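Local coordinates for protein acRAF (Thiomonas intermedia, PDB 4LOW) that acts as a RuBisCO assembly factor of the alpha-carboxysome, resembling pterin-4a-carbinolamine dehydratases and possibly sharing their activity, at residues A[25-28]-A[29-33]. Numbering follows the deposited sequence.
Sequences GSYA and QTRAF. With FMT (formic acid), chain J.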
loop_
_atom_site.group_PDB
_atom_site.type_symbol
_atom_site.label_atom_id
_atom_site.label_comp_id
_atom_site.label_asym_id
_atom_site.label_seq_id
_atom_site.Cartn_x
_atom_site.Cartn_y
_atom_site.Cartn_z
ATOM N N GLY A 25 0.058 11.065 12.124
ATOM C CA GLY A 25 1.168 11.665 12.840
ATOM C C GLY A 25 2.360 10.774 13.075
ATOM O O GLY A 25 3.361 11.269 13.581
ATOM N N SER A 26 2.263 9.470 12.836
ATOM C CA SER A 26 3.334 8.543 13.126
ATOM C C SER A 26 3.155 7.277 12.349
ATOM O O SER A 26 2.033 6.966 11.941
ATOM C CB SER A 26 3.318 8.174 14.620
ATOM O OG SER A 26 2.097 7.524 14.947
ATOM N N TYR A 27 4.222 6.505 12.298
ATOM C CA TYR A 27 4.156 5.170 11.697
ATOM C C TYR A 27 3.136 4.304 12.437
ATOM O O TYR A 27 2.364 3.602 11.792
ATOM C CB TYR A 27 5.526 4.469 11.730
ATOM C CG TYR A 27 5.462 3.049 11.190
ATOM C CD1 TYR A 27 5.427 2.808 9.821
ATOM C CD2 TYR A 27 5.305 1.957 12.048
ATOM C CE1 TYR A 27 5.292 1.512 9.317
ATOM C CE2 TYR A 27 5.179 0.659 11.551
ATOM C CZ TYR A 27 5.154 0.449 10.185
ATOM O OH TYR A 27 5.020 -0.798 9.647
ATOM N N ALA A 28 3.120 4.337 13.762
ATOM C CA ALA A 28 2.186 3.490 14.517
ATOM C C ALA A 28 0.764 3.731 14.085
ATOM O O ALA A 28 -0.007 2.783 13.939
ATOM C CB ALA A 28 2.309 3.752 16.011
ATOM N N GLN A 29 0.389 4.990 13.875
ATOM C CA GLN A 29 -0.980 5.317 13.507
ATOM C C GLN A 29 -1.280 4.881 12.073
ATOM O O GLN A 29 -2.341 4.321 11.777
ATOM C CB GLN A 29 -1.245 6.832 13.689
ATOM C CG GLN A 29 -1.296 7.241 15.162
ATOM C CD GLN A 29 -1.007 8.711 15.407
ATOM O OE1 GLN A 29 0.079 9.231 15.104
ATOM N NE2 GLN A 29 -1.957 9.403 16.004
ATOM N N THR A 30 -0.313 5.113 11.173
ATOM C CA THR A 30 -0.490 4.688 9.772
ATOM C C THR A 30 -0.620 3.167 9.689
ATOM O O THR A 30 -1.485 2.645 8.993
ATOM C CB THR A 30 0.747 5.102 8.988
ATOM O OG1 THR A 30 0.947 6.493 9.164
ATOM C CG2 THR A 30 0.629 4.800 7.505
ATOM N N ARG A 31 0.214 2.455 10.464
ATOM C CA ARG A 31 0.199 0.990 10.433
ATOM C C ARG A 31 -1.089 0.434 11.019
ATOM O O ARG A 31 -1.624 -0.546 10.497
ATOM C CB ARG A 31 1.445 0.470 11.155
ATOM C CG ARG A 31 1.685 -1.004 11.001
ATOM C CD ARG A 31 1.866 -1.390 9.534
ATOM N NE ARG A 31 0.690 -2.034 8.977
ATOM C CZ ARG A 31 0.620 -2.556 7.763
ATOM N NH1 ARG A 31 1.568 -2.294 6.862
ATOM N NH2 ARG A 31 -0.425 -3.287 7.418
ATOM N N ALA A 32 -1.592 1.052 12.096
ATOM C CA ALA A 32 -2.861 0.579 12.672
ATOM C C ALA A 32 -3.959 0.765 11.642
ATOM O O ALA A 32 -4.787 -0.121 11.473
ATOM C CB ALA A 32 -3.172 1.355 13.932
ATOM N N PHE A 33 -3.954 1.876 10.924
ATOM C CA PHE A 33 -4.974 2.098 9.887
ATOM C C PHE A 33 -4.833 1.055 8.757
ATOM O O PHE A 33 -5.822 0.486 8.308
ATOM C CB PHE A 33 -4.832 3.522 9.368
ATOM C CG PHE A 33 -5.733 3.826 8.213
ATOM C CD1 PHE A 33 -7.099 4.030 8.405
ATOM C CD2 PHE A 33 -5.211 4.023 6.959
ATOM C CE1 PHE A 33 -7.927 4.422 7.354
ATOM C CE2 PHE A 33 -6.041 4.435 5.908
ATOM C CZ PHE A 33 -7.394 4.637 6.123
HETATM C C FMT J . -0.145 -2.928 3.875
HETATM O O1 FMT J . 0.729 -3.603 4.411
HETATM O O2 FMT J . -1.380 -3.093 4.278
HETATM O O HOH W 1 3.923 -0.598 7.040
#
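An N-cap on helix 27-44 joins Ser26 to Gln29. Ser26 OG accepts from Gln29 N at 3.2 Å (N-H...O angle 157°) and donates to Gln29 OE1 at 2.6 Å, tilted 21° from the amide's carbonyl plane. Bonded to the backbone and to the side-chain amide of the same residue, the hydroxyl is fixed in rotation. Ser26 O takes Thr30 N at 3.1 Å, while Thr30 OG1 turns to Thr55 O, tying the helix start to the loop ahead of strand 57-63.

Tyr27, next to the cap, and Arg31 span the first turn (i to i+4) of the longer of the two helices that accompany the antiparallel sheet of this pterin dehydratase-like fold. Arg31 CB stands over one face of the Tyr27 ring, offset toward the rim and 4.1 Å from the centroid, a CH-pi contact. With CG anti to the backbone N (chi1 -170°), the Arg31 chain runs out along the ring until CD meets Tyr27 OH at 3.2 Å. A water donates to that hydroxyl and accepts from Arg31 NH1; Glu42 OE2 of the second subunit is also hydrogen-bonded to it. The guanidinium, salt-bridged to Asp35, meets O1 of a formate, probably from the crystallisation liquor, in plane at its edge: NH1 donates at 2.9 Å and NH2 at 3.2 Å. Arg31 NH1 of the second subunit binds the same formate. With an alanine in place of Arg31, CB would stay over the ring, but Asp35 would probably lose its charged mate and the Tyr27 hydroxyl end its CG and CD neighbours.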